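Local atomic coordinates of ralf, proline/betaine transporter (Legionella pneumophila, PDB entry 4D7Q), a protein that probably acts as a guanine-nucleotide exchange factor, here built as an engineered chimera joining the Sec7 domain of one bacterial RalF to the capping domain of another. Residues A[79-82]-A[83-87]; A[137-140]-A[141-145]; A[157-160]-A[161-164]; A[204-207]-A[208-212]; A[218-221]-A[222-226]. The protein carries 2 engineered substitutions. All coordinates share one frame; numbering follows the deposited sequence.

Contact 1: residues A[79-82]-A[83-87]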
loop_
_atom_site.group_PDB
_atom_site.type_symbol
_atom_site.label_atom_id
_atom_site.label_comp_id
_atom_site.label_asym_id
_atom_site.label_seq_id
_atom_site.Cartn_x
_atom_site.Cartn_y
_atom_site.Cartn_z
ATOM N N LEU A 79 7.739 9.451 -6.077
ATOM C CA LEU A 79 6.326 9.336 -6.438
ATOM C C LEU A 79 5.725 10.692 -6.932
ATOM O O LEU A 79 4.963 10.705 -7.913
ATOM C CB LEU A 79 5.504 8.735 -5.287
ATOM C CG LEU A 79 3.956 8.720 -5.468
ATOM C CD1 LEU A 79 3.539 7.807 -6.628
ATOM C CD2 LEU A 79 3.258 8.333 -4.152
ATOM N N LYS A 80 6.101 11.825 -6.289
ATOM C CA LYS A 80 5.617 13.147 -6.739
ATOM C C LYS A 80 6.083 13.378 -8.194
ATOM O O LYS A 80 5.289 13.793 -9.031
ATOM C CB LYS A 80 6.129 14.275 -5.804
ATOM C CG LYS A 80 5.613 15.668 -6.163
ATOM C CD LYS A 80 5.909 16.675 -5.046
ATOM C CE LYS A 80 5.658 18.119 -5.438
ATOM N NZ LYS A 80 4.216 18.487 -5.358
ATOM N N ALA A 81 7.353 13.031 -8.497
ATOM C CA ALA A 81 7.905 13.188 -9.844
ATOM C C ALA A 81 7.222 12.211 -10.822
ATOM O O ALA A 81 6.800 12.617 -11.905
ATOM C CB ALA A 81 9.408 12.980 -9.821
ATOM N N PHE A 82 7.014 10.958 -10.382
ATOM C CA PHE A 82 6.372 9.900 -11.160
ATOM C C PHE A 82 4.964 10.308 -11.596
ATOM O O PHE A 82 4.653 10.222 -12.781
ATOM C CB PHE A 82 6.341 8.587 -10.341
ATOM C CG PHE A 82 5.692 7.390 -11.028
ATOM C CD1 PHE A 82 6.442 6.540 -11.838
ATOM C CD2 PHE A 82 4.348 7.091 -10.822
ATOM C CE1 PHE A 82 5.853 5.412 -12.433
ATOM C CE2 PHE A 82 3.755 5.994 -11.447
ATOM C CZ PHE A 82 4.514 5.155 -12.239
ATOM N N THR A 83 4.120 10.750 -10.643
ATOM C CA THR A 83 2.735 11.165 -10.928
ATOM C C THR A 83 2.641 12.461 -11.770
ATOM O O THR A 83 1.790 12.534 -12.657
ATOM C CB THR A 83 1.879 11.186 -9.641
ATOM O OG1 THR A 83 2.043 9.944 -8.948
ATOM C CG2 THR A 83 0.376 11.395 -9.933
ATOM N N SER A 84 3.525 13.455 -11.520
ATOM C CA SER A 84 3.548 14.737 -12.257
ATOM C C SER A 84 3.856 14.566 -13.743
ATOM O O SER A 84 3.459 15.404 -14.557
ATOM C CB SER A 84 4.556 15.699 -11.643
ATOM O OG SER A 84 5.876 15.233 -11.878
ATOM N N GLN A 85 4.532 13.462 -14.087
ATOM C CA GLN A 85 4.900 13.081 -15.443
ATOM C C GLN A 85 3.685 12.489 -16.194
ATOM O O GLN A 85 3.741 12.291 -17.406
ATOM C CB GLN A 85 6.095 12.108 -15.400
ATOM C CG GLN A 85 7.445 12.826 -15.149
ATOM C CD GLN A 85 8.553 11.962 -14.568
ATOM O OE1 GLN A 85 8.625 10.742 -14.780
ATOM N NE2 GLN A 85 9.471 12.593 -13.834
ATOM N N MET A 86 2.579 12.219 -15.471
ATOM C CA MET A 86 1.359 11.708 -16.097
ATOM C C MET A 86 0.520 12.893 -16.544
ATOM O O MET A 86 0.470 13.917 -15.854
ATOM C CB MET A 86 0.582 10.786 -15.162
ATOM C CG MET A 86 1.433 9.668 -14.609
ATOM S SD MET A 86 0.470 8.572 -13.562
ATOM C CE MET A 86 -0.277 7.523 -14.818
ATOM N N ASN A 87 -0.102 12.780 -17.711
ATOM C CA ASN A 87 -0.875 13.902 -18.233
ATOM C C ASN A 87 -2.346 13.700 -17.939
ATOM O O ASN A 87 -2.966 12.849 -18.559
ATOM C CB ASN A 87 -0.577 14.129 -19.732
ATOM C CG ASN A 87 -1.263 15.336 -20.359
ATOM O OD1 ASN A 87 -1.812 16.222 -19.684
ATOM N ND2 ASN A 87 -1.232 15.396 -21.681
#

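Contact 2: residues A[137-140]-A[141-145]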
loop_
_atom_site.group_PDB
_atom_site.type_symbol
_atom_site.label_atom_id
_atom_site.label_comp_id
_atom_site.label_asym_id
_atom_site.label_seq_id
_atom_site.Cartn_x
_atom_site.Cartn_y
_atom_site.Cartn_z
ATOM N N ALA A 137 -11.316 16.495 -1.796
ATOM C CA ALA A 137 -12.549 16.079 -2.477
ATOM C C ALA A 137 -12.195 15.020 -3.517
ATOM O O ALA A 137 -12.909 14.028 -3.634
ATOM C CB ALA A 137 -13.215 17.258 -3.153
ATOM N N ALA A 138 -11.074 15.193 -4.229
ATOM C CA ALA A 138 -10.617 14.190 -5.200
ATOM C C ALA A 138 -10.307 12.878 -4.474
ATOM O O ALA A 138 -10.620 11.814 -4.987
ATOM C CB ALA A 138 -9.370 14.688 -5.929
ATOM N N TYR A 139 -9.709 12.960 -3.273
ATOM C CA TYR A 139 -9.355 11.790 -2.451
ATOM C C TYR A 139 -10.601 10.964 -2.038
ATOM O O TYR A 139 -10.641 9.738 -2.206
ATOM C CB TYR A 139 -8.535 12.294 -1.253
ATOM C CG TYR A 139 -8.184 11.239 -0.231
ATOM C CD1 TYR A 139 -7.014 10.493 -0.345
ATOM C CD2 TYR A 139 -9.020 10.990 0.862
ATOM C CE1 TYR A 139 -6.660 9.550 0.624
ATOM C CE2 TYR A 139 -8.677 10.052 1.834
ATOM C CZ TYR A 139 -7.498 9.334 1.712
ATOM O OH TYR A 139 -7.166 8.405 2.661
ATOM N N LEU A 140 -11.632 11.664 -1.545
ATOM C CA LEU A 140 -12.916 11.095 -1.146
ATOM C C LEU A 140 -13.605 10.419 -2.345
ATOM O O LEU A 140 -14.061 9.274 -2.223
ATOM C CB LEU A 140 -13.809 12.203 -0.536
ATOM C CG LEU A 140 -15.199 11.674 -0.071
ATOM C CD1 LEU A 140 -15.163 11.245 1.370
ATOM C CD2 LEU A 140 -16.276 12.693 -0.265
ATOM N N LEU A 141 -13.657 11.130 -3.501
ATOM C CA LEU A 141 -14.225 10.616 -4.745
ATOM C C LEU A 141 -13.446 9.411 -5.223
ATOM O O LEU A 141 -14.066 8.462 -5.692
ATOM C CB LEU A 141 -14.125 11.666 -5.860
ATOM C CG LEU A 141 -15.175 12.753 -5.959
ATOM C CD1 LEU A 141 -14.779 13.729 -7.049
ATOM C CD2 LEU A 141 -16.576 12.178 -6.238
ATOM N N ALA A 142 -12.092 9.465 -5.156
ATOM C CA ALA A 142 -11.245 8.354 -5.614
ATOM C C ALA A 142 -11.560 7.040 -4.913
ATOM O O ALA A 142 -11.780 6.031 -5.590
ATOM C CB ALA A 142 -9.766 8.689 -5.485
ATOM N N PHE A 143 -11.579 7.047 -3.573
ATOM C CA PHE A 143 -11.915 5.854 -2.791
ATOM C C PHE A 143 -13.346 5.385 -3.069
ATOM O O PHE A 143 -13.589 4.174 -3.156
ATOM C CB PHE A 143 -11.665 6.070 -1.286
ATOM C CG PHE A 143 -10.258 5.679 -0.886
ATOM C CD1 PHE A 143 -9.892 4.336 -0.784
ATOM C CD2 PHE A 143 -9.272 6.650 -0.695
ATOM C CE1 PHE A 143 -8.577 3.976 -0.469
ATOM C CE2 PHE A 143 -7.962 6.284 -0.354
ATOM C CZ PHE A 143 -7.628 4.953 -0.245
ATOM N N GLN A 144 -14.276 6.329 -3.268
ATOM C CA GLN A 144 -15.658 5.951 -3.587
ATOM C C GLN A 144 -15.743 5.244 -4.932
ATOM O O GLN A 144 -16.501 4.279 -5.045
ATOM C CB GLN A 144 -16.614 7.159 -3.598
ATOM C CG GLN A 144 -18.110 6.760 -3.501
ATOM C CD GLN A 144 -18.454 6.130 -2.158
ATOM O OE1 GLN A 144 -17.880 6.459 -1.106
ATOM N NE2 GLN A 144 -19.386 5.190 -2.156
ATOM N N THR A 145 -15.046 5.810 -5.960
ATOM C CA THR A 145 -15.026 5.357 -7.353
ATOM C C THR A 145 -14.450 3.942 -7.434
ATOM O O THR A 145 -15.029 3.091 -8.096
ATOM C CB THR A 145 -14.265 6.384 -8.227
ATOM O OG1 THR A 145 -14.924 7.648 -8.169
ATOM C CG2 THR A 145 -14.083 5.939 -9.668
HETATM O O HOH W 1 -16.174 8.381 -0.258
#

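Contact 3: residues A[157-160]-A[161-164]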
loop_
_atom_site.group_PDB
_atom_site.type_symbol
_atom_site.label_atom_id
_atom_site.label_comp_id
_atom_site.label_asym_id
_atom_site.label_seq_id
_atom_site.Cartn_x
_atom_site.Cartn_y
_atom_site.Cartn_z
ATOM N N ILE A 157 -22.542 -10.039 -7.312
ATOM C CA ILE A 157 -23.249 -9.186 -6.357
ATOM C C ILE A 157 -24.658 -8.943 -6.857
ATOM O O ILE A 157 -24.809 -8.494 -7.995
ATOM C CB ILE A 157 -22.475 -7.872 -6.058
ATOM C CG1 ILE A 157 -21.222 -8.194 -5.218
ATOM C CG2 ILE A 157 -23.396 -6.818 -5.337
ATOM C CD1 ILE A 157 -20.329 -7.052 -4.968
ATOM N N PRO A 158 -25.704 -9.234 -6.049
ATOM C CA PRO A 158 -27.083 -9.005 -6.538
ATOM C C PRO A 158 -27.303 -7.562 -7.028
ATOM O O PRO A 158 -26.848 -6.603 -6.387
ATOM C CB PRO A 158 -27.953 -9.370 -5.324
ATOM C CG PRO A 158 -27.104 -10.353 -4.517
ATOM C CD PRO A 158 -25.693 -9.823 -4.683
ATOM N N GLU A 159 -27.923 -7.412 -8.216
ATOM C CA GLU A 159 -28.186 -6.103 -8.837
ATOM C C GLU A 159 -28.948 -5.160 -7.887
ATOM O O GLU A 159 -28.664 -3.955 -7.826
ATOM C CB GLU A 159 -28.949 -6.274 -10.168
ATOM C CG GLU A 159 -28.889 -5.064 -11.087
ATOM C CD GLU A 159 -27.532 -4.685 -11.662
ATOM O OE1 GLU A 159 -26.585 -5.504 -11.595
ATOM O OE2 GLU A 159 -27.428 -3.565 -12.210
ATOM N N LYS A 160 -29.878 -5.740 -7.118
ATOM C CA LYS A 160 -30.686 -5.062 -6.115
ATOM C C LYS A 160 -29.871 -4.262 -5.062
ATOM O O LYS A 160 -30.407 -3.294 -4.531
ATOM C CB LYS A 160 -31.612 -6.078 -5.423
ATOM C CG LYS A 160 -30.879 -7.048 -4.488
ATOM C CD LYS A 160 -31.851 -7.927 -3.683
ATOM C CE LYS A 160 -31.088 -9.018 -2.939
ATOM N NZ LYS A 160 -30.223 -8.465 -1.848
ATOM N N ASN A 161 -28.611 -4.671 -4.747
ATOM C CA ASN A 161 -27.777 -3.994 -3.732
ATOM C C ASN A 161 -27.023 -2.808 -4.279
ATOM O O ASN A 161 -26.548 -1.989 -3.513
ATOM C CB ASN A 161 -26.722 -4.952 -3.131
ATOM C CG ASN A 161 -27.218 -6.229 -2.533
ATOM O OD1 ASN A 161 -28.417 -6.463 -2.406
ATOM N ND2 ASN A 161 -26.288 -7.124 -2.222
ATOM N N LYS A 162 -26.833 -2.766 -5.594
ATOM C CA LYS A 162 -25.968 -1.817 -6.267
ATOM C C LYS A 162 -26.459 -0.372 -6.229
ATOM O O LYS A 162 -27.609 -0.095 -6.548
ATOM C CB LYS A 162 -25.591 -2.316 -7.683
ATOM C CG LYS A 162 -24.742 -3.595 -7.633
ATOM C CD LYS A 162 -24.388 -4.145 -9.004
ATOM C CE LYS A 162 -23.623 -5.449 -8.888
ATOM N NZ LYS A 162 -23.205 -5.973 -10.225
ATOM N N MET A 163 -25.570 0.532 -5.774
ATOM C CA MET A 163 -25.820 1.955 -5.640
ATOM C C MET A 163 -26.172 2.496 -7.002
ATOM O O MET A 163 -25.521 2.167 -7.985
ATOM C CB MET A 163 -24.582 2.666 -5.070
ATOM C CG MET A 163 -24.860 4.100 -4.606
ATOM S SD MET A 163 -23.407 4.839 -3.834
ATOM C CE MET A 163 -23.575 4.252 -2.190
ATOM N N THR A 164 -27.240 3.264 -7.046
ATOM C CA THR A 164 -27.752 3.947 -8.219
ATOM C C THR A 164 -27.169 5.341 -8.308
ATOM O O THR A 164 -26.481 5.754 -7.437
ATOM C CB THR A 164 -29.273 4.112 -8.112
ATOM O OG1 THR A 164 -29.599 4.825 -6.933
ATOM C CG2 THR A 164 -29.949 2.788 -8.061
HETATM O O HOH W 2 -29.602 -1.411 -7.535
#

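Contact 4: residues A[204-207]-A[208-212]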
loop_
_atom_site.group_PDB
_atom_site.type_symbol
_atom_site.label_atom_id
_atom_site.label_comp_id
_atom_site.label_asym_id
_atom_site.label_seq_id
_atom_site.Cartn_x
_atom_site.Cartn_y
_atom_site.Cartn_z
ATOM N N ASP A 204 -0.088 -10.234 -4.845
ATOM C CA ASP A 204 -0.709 -11.379 -4.180
ATOM C C ASP A 204 -0.311 -11.409 -2.717
ATOM O O ASP A 204 -1.030 -11.951 -1.881
ATOM C CB ASP A 204 -0.259 -12.699 -4.857
ATOM C CG ASP A 204 -0.931 -12.995 -6.186
ATOM O OD1 ASP A 204 -2.133 -12.640 -6.348
ATOM O OD2 ASP A 204 -0.277 -13.626 -7.053
ATOM N N SER A 205 0.854 -10.844 -2.415
ATOM C CA SER A 205 1.410 -10.819 -1.077
ATOM C C SER A 205 2.232 -9.560 -0.911
ATOM O O SER A 205 2.753 -9.014 -1.892
ATOM C CB SER A 205 2.282 -12.052 -0.854
ATOM O OG SER A 205 3.501 -11.925 -1.565
ATOM N N SER A 206 2.349 -9.102 0.329
ATOM C CA SER A 206 3.106 -7.904 0.670
ATOM C C SER A 206 4.515 -8.267 1.214
ATOM O O SER A 206 4.684 -9.396 1.696
ATOM C CB SER A 206 2.330 -7.088 1.703
ATOM O OG SER A 206 1.162 -6.531 1.120
ATOM N N PRO A 207 5.515 -7.326 1.160
ATOM C CA PRO A 207 6.847 -7.615 1.729
ATOM C C PRO A 207 6.787 -8.070 3.185
ATOM O O PRO A 207 5.978 -7.561 3.978
ATOM C CB PRO A 207 7.571 -6.258 1.632
ATOM C CG PRO A 207 6.902 -5.556 0.510
ATOM C CD PRO A 207 5.466 -5.949 0.621
ATOM N N GLY A 208 7.653 -9.017 3.518
ATOM C CA GLY A 208 7.738 -9.577 4.855
ATOM C C GLY A 208 6.899 -10.825 4.994
ATOM O O GLY A 208 6.735 -11.582 4.035
ATOM N N TYR A 209 6.354 -11.032 6.195
ATOM C CA TYR A 209 5.537 -12.201 6.520
ATOM C C TYR A 209 4.061 -11.864 6.514
ATOM O O TYR A 209 3.649 -10.846 7.088
ATOM C CB TYR A 209 5.924 -12.746 7.885
ATOM C CG TYR A 209 7.400 -13.016 8.049
ATOM C CD1 TYR A 209 7.985 -14.161 7.507
ATOM C CD2 TYR A 209 8.199 -12.178 8.830
ATOM C CE1 TYR A 209 9.336 -14.444 7.709
ATOM C CE2 TYR A 209 9.550 -12.446 9.029
ATOM C CZ TYR A 209 10.110 -13.592 8.487
ATOM O OH TYR A 209 11.446 -13.839 8.703
ATOM N N GLN A 210 3.275 -12.702 5.843
ATOM C CA GLN A 210 1.838 -12.472 5.720
ATOM C C GLN A 210 1.078 -13.715 6.106
ATOM O O GLN A 210 1.472 -14.815 5.748
ATOM C CB GLN A 210 1.464 -12.030 4.297
ATOM C CG GLN A 210 -0.005 -11.568 4.141
ATOM C CD GLN A 210 -0.271 -10.921 2.805
ATOM O OE1 GLN A 210 0.561 -10.205 2.264
ATOM N NE2 GLN A 210 -1.462 -11.116 2.267
ATOM N N ILE A 211 -0.002 -13.528 6.868
ATOM C CA ILE A 211 -0.887 -14.610 7.277
ATOM C C ILE A 211 -2.302 -14.215 6.862
ATOM O O ILE A 211 -2.896 -13.306 7.464
ATOM C CB ILE A 211 -0.794 -15.012 8.773
ATOM C CG1 ILE A 211 0.672 -15.054 9.305
ATOM C CG2 ILE A 211 -1.530 -16.357 8.978
ATOM C CD1 ILE A 211 0.822 -15.418 10.850
ATOM N N ASN A 212 -2.817 -14.869 5.802
ATOM C CA ASN A 212 -4.169 -14.613 5.308
ATOM C C ASN A 212 -5.153 -15.494 6.022
ATOM O O ASN A 212 -4.758 -16.514 6.571
ATOM C CB ASN A 212 -4.276 -14.937 3.825
ATOM C CG ASN A 212 -3.531 -14.001 2.947
ATOM O OD1 ASN A 212 -3.330 -12.826 3.277
ATOM N ND2 ASN A 212 -3.168 -14.497 1.781
HETATM O O HOH W 3 -1.092 -8.147 0.938
HETATM O O HOH W 4 4.459 -12.042 2.398
#

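Contact 5: residues A[218-221]-A[222-226]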
loop_
_atom_site.group_PDB
_atom_site.type_symbol
_atom_site.label_atom_id
_atom_site.label_comp_id
_atom_site.label_asym_id
_atom_site.label_seq_id
_atom_site.Cartn_x
_atom_site.Cartn_y
_atom_site.Cartn_z
ATOM N N ASN A 218 -9.582 -19.573 14.838
ATOM C CA ASN A 218 -8.526 -20.473 14.362
ATOM C C ASN A 218 -7.105 -20.220 14.913
ATOM O O ASN A 218 -6.229 -21.069 14.711
ATOM C CB ASN A 218 -8.545 -20.586 12.812
ATOM C CG ASN A 218 -8.103 -19.349 12.030
ATOM O OD1 ASN A 218 -7.057 -18.722 12.295
ATOM N ND2 ASN A 218 -8.841 -19.040 10.960
ATOM N N ASP A 219 -6.867 -19.065 15.600
ATOM C CA ASP A 219 -5.542 -18.711 16.130
ATOM C C ASP A 219 -5.602 -18.096 17.558
ATOM O O ASP A 219 -6.200 -17.030 17.742
ATOM C CB ASP A 219 -4.856 -17.740 15.136
ATOM C CG ASP A 219 -3.355 -17.589 15.295
ATOM O OD1 ASP A 219 -2.895 -17.380 16.435
ATOM O OD2 ASP A 219 -2.646 -17.637 14.275
ATOM N N LYS A 220 -4.950 -18.753 18.546
ATOM C CA LYS A 220 -4.911 -18.289 19.948
ATOM C C LYS A 220 -4.155 -16.982 20.129
ATOM O O LYS A 220 -4.579 -16.151 20.941
ATOM C CB LYS A 220 -4.393 -19.374 20.918
ATOM C CG LYS A 220 -4.734 -19.096 22.386
ATOM C CD LYS A 220 -4.289 -20.225 23.327
ATOM C CE LYS A 220 -3.026 -19.912 24.099
ATOM N NZ LYS A 220 -3.263 -18.943 25.202
ATOM N N THR A 221 -3.057 -16.782 19.368
ATOM C CA THR A 221 -2.285 -15.534 19.411
ATOM C C THR A 221 -3.106 -14.376 18.817
ATOM O O THR A 221 -3.131 -13.279 19.385
ATOM C CB THR A 221 -0.918 -15.695 18.730
ATOM O OG1 THR A 221 -0.334 -16.923 19.161
ATOM C CG2 THR A 221 0.034 -14.533 19.051
ATOM N N PHE A 222 -3.777 -14.622 17.681
ATOM C CA PHE A 222 -4.619 -13.596 17.076
ATOM C C PHE A 222 -5.842 -13.319 17.955
ATOM O O PHE A 222 -6.216 -12.149 18.102
ATOM C CB PHE A 222 -5.031 -13.958 15.651
ATOM C CG PHE A 222 -5.732 -12.832 14.926
ATOM C CD1 PHE A 222 -5.016 -11.740 14.445
ATOM C CD2 PHE A 222 -7.103 -12.877 14.700
ATOM C CE1 PHE A 222 -5.663 -10.714 13.753
ATOM C CE2 PHE A 222 -7.749 -11.848 14.004
ATOM C CZ PHE A 222 -7.028 -10.773 13.539
ATOM N N LYS A 223 -6.440 -14.382 18.569
ATOM C CA LYS A 223 -7.585 -14.248 19.487
ATOM C C LYS A 223 -7.252 -13.233 20.593
ATOM O O LYS A 223 -8.027 -12.314 20.842
ATOM C CB LYS A 223 -7.951 -15.602 20.123
ATOM C CG LYS A 223 -9.132 -15.510 21.103
ATOM C CD LYS A 223 -9.104 -16.593 22.174
ATOM C CE LYS A 223 -9.876 -17.828 21.784
ATOM N NZ LYS A 223 -9.721 -18.912 22.789
ATOM N N GLN A 224 -6.079 -13.400 21.224
ATOM C CA GLN A 224 -5.597 -12.549 22.305
ATOM C C GLN A 224 -5.304 -11.128 21.822
ATOM O O GLN A 224 -5.784 -10.170 22.431
ATOM C CB GLN A 224 -4.382 -13.189 22.983
ATOM C CG GLN A 224 -4.746 -14.433 23.781
ATOM C CD GLN A 224 -3.541 -15.040 24.427
ATOM O OE1 GLN A 224 -2.815 -15.834 23.825
ATOM N NE2 GLN A 224 -3.282 -14.647 25.658
ATOM N N LEU A 225 -4.577 -10.995 20.698
ATOM C CA LEU A 225 -4.262 -9.696 20.113
ATOM C C LEU A 225 -5.532 -8.921 19.793
ATOM O O LEU A 225 -5.668 -7.777 20.221
ATOM C CB LEU A 225 -3.364 -9.853 18.866
ATOM C CG LEU A 225 -3.033 -8.582 18.075
ATOM C CD1 LEU A 225 -2.277 -7.554 18.931
ATOM C CD2 LEU A 225 -2.260 -8.918 16.826
ATOM N N ASN A 226 -6.481 -9.574 19.106
ATOM C CA ASN A 226 -7.762 -8.993 18.732
ATOM C C ASN A 226 -8.590 -8.547 19.962
ATOM O O ASN A 226 -9.218 -7.491 19.901
ATOM C CB ASN A 226 -8.543 -9.944 17.821
ATOM C CG ASN A 226 -9.891 -9.409 17.426
ATOM O OD1 ASN A 226 -10.004 -8.348 16.803
ATOM N ND2 ASN A 226 -10.947 -10.103 17.827
#

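Contact 1: residues A[79-82]-A[83-87]
With chi1 of T83 at -50°, OG1 lies beside its own backbone nitrogen and is swung back toward L79 one helical turn earlier, while L79 CG stands anti to its nitrogen (173°). The two side chains therefore run next to each other in the same direction, and T83 OG1 rests 3.5 Å from L79 CD1. The beta-branched T83 suits this place: its hydroxyl bonds to S119 on helix 110-127, and its side chain packs against F100 and A123. In S84 a chi1 of 69° puts OG in the crowded position between the backbone N and the carbonyl carbon, from which it bonds A81 O at 2.8 Å. A81 O thus serves two donors arriving from the same face of its plane, since Q85 N also reaches it, over 3.3 Å. Serine suits this exposed place, its short hydroxyl folding back to give A81 O a second donor near the end of the helix. Further back the backbone ladder is regular, T83 N meeting L79 O at 2.9 Å and S84 N meeting K80 O at 3.1 Å. Beyond it the pattern tightens, and M86 N turns to T83 O at 2.9 Å. The Q85 chain, extended beyond CG, lies back over the small A81, its NE2 4.0 Å from A81 CB. F82 stacks on H53, whose NE2 also bonds F82 O, fastening this turn to helix 44-54. The arrangement is typical of the C-terminal end of a helix, here helix 73-84 of the all-helical Sec7 domain.

Contact 2: residues A[137-140]-A[141-145]
F143 turns the edge of its ring to one face of the Y139 ring, the planes inclined at 66° and the centroids 5.2 Å apart. This is a T-shaped pair between residues four apart on helix 135-152, one of the central helices of the Sec7 domain. The touch is made near the rim of the tyrosine: F143 CE2 comes 3.6 Å from Y139 CE1. Y139 reaches this place because CG is anti to the backbone N (chi1 175°), and its hydroxyl is held by D114 of helix 110-127. Tyrosine suits a partly exposed site, offering a flat face to a neighbour and a polar end to the carboxylate, whereas the buried F143 needs only apolar company, including V117. Both rings also meet phenylalanines of the capping domain, Y139 meeting F257 and F143 meeting F261, an interface between parts of different origin in this chimera. Beneath them the backbone bond from F143 N to Y139 O, 3.2 Å, is nearly straight at 172°. On another side of the helix, small A142 lets L97 and V117 come close, and L141 packs against F93 and F185. T145 hides its hydroxyl in the same buried region by giving its proton to L141 O at 2.7 Å. A single water donates to both L140 O, at 3.0 Å, and Q144 OE1, at 2.7 Å.

Contact 3: residues A[157-160]-A[161-164]
P158 and E159 each offer a carbonyl to the residue three places on: N161 N bonds P158 O at 3.1 Å and K162 N bonds E159 O at 3.1 Å. Both donors stand above the carbonyl plane, by 53° and 56°, consistent with the tight winding of a 3-10 turn. The chain then straightens, and one water, donating to E159 O and K162 O, spans the exit from the turn. P158 suits the start, its restricted phi leading into the turn and its ring crossing the N161 side chain at a slant, with CD 3.7 Å from ND2. K160 and N161 lie alongside each other. A first torsion of 71° in K160 and a bend at its end bring NZ to N161 OD1 at 2.8 Å, in the carbonyl plane and on a lone pair, so two polar side chains on an exposed turn pair with each other. K162 instead stretches back along the turn, and its CE meets I157 CG2 at 3.8 Å. Its ammonium is held chiefly by the carbonyls of L152 and N154, while the salt bridge from NZ to E159 OE1 is long at 3.7 Å. A lysine fits well here, its aliphatic shaft packing on isoleucine and its charge gathering carbonyl oxygens. The arrangement is a surface 3-10 turn in the Sec7 domain, part of the connection from helix 135-152 to helix 165-171, where T164 is the N-cap.

Contact 4: residues A[204-207]-A[208-212]
Q210 reaches back from the strand to S206, its CG anti to the backbone N (chi1 -171°) and the chain extended beyond. This carries OE1 to S206 N at 2.9 Å, the N-H approaching nearly along the C=O axis. The oxygen also accepts from a water, 3.0 Å away, that is shared with S206 OG, so OE1 is engaged by a backbone group and a solvent molecule. S206 has its hydroxyl beside its own nitrogen, and its CB lies 3.6 Å from Q210 OE1; a small polar residue suits a place that touches both the amide and I300. The other end of the glutamine is also held. NE2 donates to N212 OD1 at 2.7 Å, within the plane of the Q210 amide and on a lone pair of the asparagine, which favours the modelled rotation of the Q210 amide. Strand 208-214 lies inside the antiparallel sheet of the capping domain, bordered by strands 297-303 and 332-334, and Q210 ties the incoming loop to it. G208 makes the bend possible: with phi at 94° and psi at -147°, a beta carbon would collide with P207 O, and glycine has none. Y209 points the other way, to A319 and A320 of helix 313-325, with its hydroxyl bonded to L344 O. S206 and P207 also touch E109, which belongs to the Sec7 part of the chimera.

Contact 5: residues A[218-221]-A[222-226]
D219 OD1 takes the N-H of F222 at 3.2 Å, met from above the carboxylate plane by 57°. The same D219 OD1 accepts more weakly from T221 N, 3.0 Å away. These nitrogens belong to the first turn of helix 220-230, where no earlier carbonyl lies within the helix to receive them, so D219 is its N-cap. A first torsion of -163° brings the carboxylate over the turn, and its negative charge would be favoured by the positive end of the helix dipole. The same residue gives its carbonyl to the helix, K223 N bonding D219 O at 2.8 Å. Below the cap, D219 CB and F222 CB touch at 3.8 Å, the two side chains crossing at about a right angle. Along the exposed flank Q224 CG packs over K220 O, 3.3 Å away; a long polar chain suits this side, its CG lying against the backbone oxygen. L225 N continues the ladder to T221 O at 3.0 Å. A second shell holds the cap in place: E327 N also bonds D219 OD1, T328 OG1 bonds OD2, and T221 passes its hydroxyl to S325 O. E327 further accepts from K220 N through its side chain. The helix start is thereby pinned to the chain that leaves helix 313-325, with D219 and T221 against F326, while the F222 side chain packs on I214 of strand 208-214, seating helix 220-230 beside the sheet of the capping domain.

How the contacts relate
Contacts 1, 2 and 3 belong to the Sec7 part and contacts 4 and 5 to the capping part. Contact 2 is the buried one and relies on aromatic packing; contact 3, at the surface, uses lysines, an asparagine and water. They touch through Q144 and M163. Contacts 1 and 5 treat opposite helix ends: a folded-back serine hydroxyl adds to one carbonyl near the C-terminal end in one, an aspartate meets the first N-H groups in the other. Contact 4 lies on strand 208-214 and contact 5 on helix 220-230, which follows it in the chain; their nearest atoms are about 5 Å apart. Contact 4 alone works through a side-chain amide reaching from a strand.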